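Local coordinates for uncharacterized protein (Bacteroides dorei DSM 17855, PDB 5TGF) that is of unknown function but belongs to the beta-lactamase family of serine hydrolases and peptidases, and binds calcium, at residues A66-V71 against T75-D80; K85-F90 against A159-G164. All coordinates share one frame; numbering follows the deposited sequence.

Interaction 1: A66-V71 against T75-D80; sequences AVIGAV and TDLSWD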
# COMPACT_ATOMS: atom_id res chain seq x y z
N ALA A 66 7.68 -0.41 3.02
CA ALA A 66 8.48 -1.29 3.91
C ALA A 66 9.89 -1.62 3.34
O ALA A 66 10.86 -1.67 4.11
CB ALA A 66 7.74 -2.56 4.21
N VAL A 67 10.02 -1.78 2.02
CA VAL A 67 11.33 -2.02 1.42
C VAL A 67 12.22 -0.78 1.65
O VAL A 67 13.37 -0.88 2.09
CB VAL A 67 11.23 -2.33 -0.08
CG1 VAL A 67 12.60 -2.45 -0.72
CG2 VAL A 67 10.44 -3.60 -0.33
N ILE A 68 11.66 0.40 1.40
CA ILE A 68 12.37 1.65 1.62
C ILE A 68 12.71 1.86 3.11
O ILE A 68 13.82 2.26 3.44
CB ILE A 68 11.60 2.86 1.04
CG1 ILE A 68 11.40 2.69 -0.47
CG2 ILE A 68 12.28 4.19 1.41
CD1 ILE A 68 10.45 3.71 -1.07
N GLY A 69 11.77 1.53 4.00
CA GLY A 69 12.06 1.55 5.42
C GLY A 69 13.24 0.63 5.82
O GLY A 69 14.03 0.96 6.71
N ALA A 70 13.36 -0.52 5.19
CA ALA A 70 14.49 -1.42 5.49
C ALA A 70 15.85 -0.83 5.02
O ALA A 70 16.90 -1.03 5.65
CB ALA A 70 14.25 -2.79 4.90
N VAL A 71 15.80 -0.04 3.96
CA VAL A 71 16.97 0.68 3.50
C VAL A 71 17.30 1.83 4.43
O VAL A 71 18.47 2.04 4.79
CB VAL A 71 16.76 1.18 2.04
CG1 VAL A 71 17.90 2.06 1.58
CG2 VAL A 71 16.59 -0.02 1.11
N THR A 75 21.18 2.36 6.16
CA THR A 75 22.01 3.33 5.42
C THR A 75 21.80 4.72 6.02
O THR A 75 21.04 4.89 6.95
CB THR A 75 21.64 3.39 3.93
OG1 THR A 75 20.29 3.85 3.80
CG2 THR A 75 21.80 2.02 3.25
N ASP A 76 22.50 5.72 5.48
CA ASP A 76 22.28 7.12 5.84
C ASP A 76 21.00 7.72 5.21
O ASP A 76 20.66 8.86 5.48
CB ASP A 76 23.51 7.94 5.42
CG ASP A 76 23.46 9.39 5.90
OD1 ASP A 76 23.34 9.64 7.11
OD2 ASP A 76 23.57 10.29 5.05
N LEU A 77 20.29 6.96 4.39
CA LEU A 77 18.98 7.41 3.87
C LEU A 77 18.02 7.66 5.01
O LEU A 77 17.95 6.86 5.96
CB LEU A 77 18.39 6.36 2.92
CG LEU A 77 17.10 6.80 2.22
CD1 LEU A 77 17.36 7.97 1.25
CD2 LEU A 77 16.52 5.61 1.47
N SER A 78 17.33 8.79 4.97
CA SER A 78 16.43 9.18 6.04
C SER A 78 15.13 9.76 5.47
O SER A 78 15.12 10.32 4.39
CB SER A 78 17.11 10.20 6.96
OG SER A 78 16.17 11.10 7.54
N TRP A 79 14.05 9.66 6.25
CA TRP A 79 12.74 10.13 5.81
C TRP A 79 12.72 11.61 5.49
O TRP A 79 11.91 12.07 4.68
CB TRP A 79 11.71 9.85 6.90
CG TRP A 79 11.59 8.38 7.24
CD1 TRP A 79 11.89 7.80 8.42
CD2 TRP A 79 11.23 7.31 6.33
NE1 TRP A 79 11.65 6.44 8.34
CE2 TRP A 79 11.28 6.11 7.06
CE3 TRP A 79 10.91 7.25 4.98
CZ2 TRP A 79 10.95 4.87 6.51
CZ3 TRP A 79 10.57 6.01 4.41
CH2 TRP A 79 10.59 4.83 5.18
N ASP A 80 13.60 12.38 6.13
CA ASP A 80 13.67 13.81 5.89
C ASP A 80 14.72 14.24 4.86
O ASP A 80 14.88 15.43 4.61
CB ASP A 80 13.87 14.51 7.22
CG ASP A 80 12.73 14.22 8.21
OD1 ASP A 80 11.55 14.32 7.82
OD2 ASP A 80 13.01 13.85 9.37
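The hydroxyl of Thr75 reaches back to the helix it has just left and gives its proton to the carbonyl oxygen of Val71, with OG1 2.8 Å from that O. The donor stands above the carbonyl plane, about 50° out of it, with a C=O...OG1 angle of 129°. The same hydroxyl takes the N-H of Leu77, whose N lies 3.2 Å from Thr75 OG1, which makes an ST turn. Two bonds thus grip OG1, one to the helix and one to the loop, with OG1 set between the backbone N and the carbonyl carbon of its own residue (chi1 63°).

Beyond this polar link the contact is apolar. Val71 crosses Thr75 at an angle, its CG1 3.7 Å from Thr75 OG1, and the same CG1 meets Leu77 CD2 at 3.8 Å, two branched side chains fitting methyl to methyl. Farther along the loop the indole of Trp79 swings back to the helix, and its six-membered ring comes obliquely against the backbone, CH2 3.6 Å from Gly69 CA. Glycine suits this point because, lacking a side chain, it lets the ring rest directly on its CA. Ile68 puts CG2 3.9 Å from Trp79 CZ3, at a slant to the ring.

Around this layer, Leu100 of helix 100-103 touches Ile68, Leu77 and Trp79, while helix 150-163 packs Ala162 and the selenomethionine Met163 on Val71. The start of the loop is further held by Asp76, which forms a salt bridge with Lys85.

Thr75 and Leu77, together with Val72, bind calcium in a crystal structure of this protein, although no ion is bound to this chain. The arrangement is therefore the last turns of a helix tied to the following loop by a threonine hydroxyl that also forms an ST turn, with an apolar seam, at a calcium site.

Interaction 2: K85-F90 against A159-G164; sequences KWLPQF and AEVAMG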
# COMPACT_ATOMS: atom_id res chain seq x y z
N LYS A 85 19.83 15.22 -2.53
CA LYS A 85 20.93 14.63 -1.75
C LYS A 85 21.40 13.31 -2.36
O LYS A 85 22.60 12.99 -2.33
CB LYS A 85 20.53 14.43 -0.30
CG LYS A 85 21.51 13.60 0.51
CD LYS A 85 21.09 13.48 1.97
CE LYS A 85 22.00 12.51 2.70
NZ LYS A 85 21.50 12.11 4.03
N TRP A 86 20.46 12.54 -2.90
CA TRP A 86 20.75 11.22 -3.39
C TRP A 86 20.77 11.15 -4.91
O TRP A 86 21.51 10.35 -5.43
CB TRP A 86 19.76 10.19 -2.81
CG TRP A 86 19.97 9.96 -1.33
CD1 TRP A 86 19.36 10.63 -0.31
CD2 TRP A 86 20.95 9.10 -0.72
NE1 TRP A 86 19.86 10.19 0.89
CE2 TRP A 86 20.84 9.27 0.67
CE3 TRP A 86 21.92 8.24 -1.23
CZ2 TRP A 86 21.64 8.57 1.57
CZ3 TRP A 86 22.72 7.53 -0.33
CH2 TRP A 86 22.56 7.70 1.05
N LEU A 87 19.96 11.96 -5.59
CA LEU A 87 19.85 11.95 -7.05
C LEU A 87 20.27 13.32 -7.61
O LEU A 87 19.42 14.19 -7.84
CB LEU A 87 18.43 11.63 -7.52
CG LEU A 87 17.75 10.43 -6.86
CD1 LEU A 87 16.34 10.20 -7.42
CD2 LEU A 87 18.61 9.20 -7.08
N PRO A 88 21.58 13.51 -7.83
CA PRO A 88 22.06 14.86 -8.13
C PRO A 88 21.57 15.44 -9.46
O PRO A 88 21.59 16.66 -9.63
CB PRO A 88 23.60 14.73 -8.09
CG PRO A 88 23.87 13.27 -8.25
CD PRO A 88 22.69 12.56 -7.63
N GLN A 89 21.03 14.61 -10.36
CA GLN A 89 20.41 15.15 -11.54
C GLN A 89 19.19 16.02 -11.22
O GLN A 89 18.74 16.76 -12.10
CB GLN A 89 20.06 14.02 -12.56
CG GLN A 89 18.83 13.18 -12.25
CD GLN A 89 18.47 12.15 -13.34
OE1 GLN A 89 17.90 11.09 -13.05
NE2 GLN A 89 18.78 12.47 -14.60
N PHE A 90 18.68 15.98 -9.99
CA PHE A 90 17.55 16.85 -9.61
C PHE A 90 17.96 18.25 -9.11
O PHE A 90 17.09 19.06 -8.84
CB PHE A 90 16.69 16.17 -8.52
CG PHE A 90 15.71 15.16 -9.05
CD1 PHE A 90 16.14 13.94 -9.53
CD2 PHE A 90 14.35 15.43 -9.06
CE1 PHE A 90 15.25 13.02 -10.04
CE2 PHE A 90 13.44 14.51 -9.56
CZ PHE A 90 13.89 13.31 -10.05
N ALA A 159 16.23 4.78 -2.74
CA ALA A 159 16.64 3.58 -2.00
C ALA A 159 17.64 2.75 -2.81
O ALA A 159 18.62 2.22 -2.23
CB ALA A 159 15.43 2.76 -1.58
N GLU A 160 17.44 2.67 -4.12
CA GLU A 160 18.34 1.96 -5.01
C GLU A 160 19.77 2.53 -4.92
O GLU A 160 20.75 1.78 -4.87
CB GLU A 160 17.90 2.01 -6.47
CG GLU A 160 16.69 1.17 -6.81
CD GLU A 160 16.40 1.11 -8.31
OE1 GLU A 160 16.92 1.93 -9.10
OE2 GLU A 160 15.63 0.20 -8.73
N VAL A 161 19.88 3.85 -4.98
CA VAL A 161 21.16 4.53 -4.88
C VAL A 161 21.82 4.31 -3.52
O VAL A 161 23.01 4.05 -3.44
CB VAL A 161 21.01 6.01 -5.27
CG1 VAL A 161 22.29 6.81 -4.97
CG2 VAL A 161 20.66 6.10 -6.73
N ALA A 162 21.03 4.32 -2.46
CA ALA A 162 21.59 4.16 -1.12
C ALA A 162 22.16 2.76 -0.89
O ALA A 162 23.16 2.60 -0.16
CB ALA A 162 20.53 4.49 -0.08
N MSE A 163 21.57 1.76 -1.56
CA MSE A 163 22.03 0.39 -1.44
C MSE A 163 22.95 -0.09 -2.54
O MSE A 163 23.48 -1.20 -2.46
CB MSE A 163 20.83 -0.57 -1.44
CG MSE A 163 19.89 -0.33 -0.28
SE MSE A 163 20.76 -0.96 1.37
CE MSE A 163 20.72 -2.89 1.06
N GLY A 164 23.03 0.65 -3.64
CA GLY A 164 23.73 0.17 -4.83
C GLY A 164 23.11 -1.06 -5.47
O GLY A 164 23.82 -1.89 -6.04
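Backbones approach most closely where CA of Trp86 comes 6.9 Å from CA of Val161, with residues 85-90 running from a weakly bonded helical turn into a short 3-10 segment beside the last turn of helix 150-163. No hydrogen bond spans the gap, so side chains and their shapes carry the contact.

Trp86 is the main element. Its CG is anti to the carbonyl carbon (chi1 -69°), which directs the indole toward the helix. There the methyl of Ala162 sits over one face of the six-membered ring, CB being 4.1 Å from the centroid and 25° off the ring normal, a CH-pi contact. Alanine suits the spot since its short side chain lets the ring come down to the helix backbone, Trp86 CZ3 lying 3.6 Å from Ala162 CA. Val161 meets the same ring differently, at its edge and near its plane, where its CG1 is 4.0 Å from CE3 of Trp86. That methyl also rests against the carbonyl of Trp86, with CG1 3.7 Å from O. The other branch turns to the neighbouring residue: Val161 CG2 packs on Leu87 CD2 at 3.7 Å. A beta-branched residue thereby serves two partners at once, one with each methyl.

The indole N-H is used outside these segments, in a hydrogen bond from NE1 to OD2 of Asp81, which helps fix the rotation of the ring. Leu77 packs on the indole as well, and Met158, one turn earlier on helix 150-163, touches both Trp86 and Leu87.

Just beyond, the helix gives way at Gly164, the first residue outside it, whose positive phi (63°) favours glycine. The whole is a tryptophan packed by a CH-pi contact, with valine-leucine contacts beside it, on the last turn of a helix, joining helix 83-86 to helix 150-163 within the helical part of the beta-lactamase fold.

Overall arrangement
From the N terminus, helix 60-74 supplies the first side of interaction 1, and the loop that follows folds back over residues 66-71, closing a short loop with three residues between the segments. The chain then enters helix 83-86 and opens interaction 2, a much longer closure in which residues 85-90 are met by helix 150-163 across 68 intervening residues. The two lie in series, neither nested nor crossed, with centres about 12 Å apart. They nonetheless touch, for instance where SE of Met163 packs 3.7 Å from CG2 of Thr75. Loop 75-80 thus serves both contacts, joining helices 60-74, 83-86 and 150-163 on one side of the molecule.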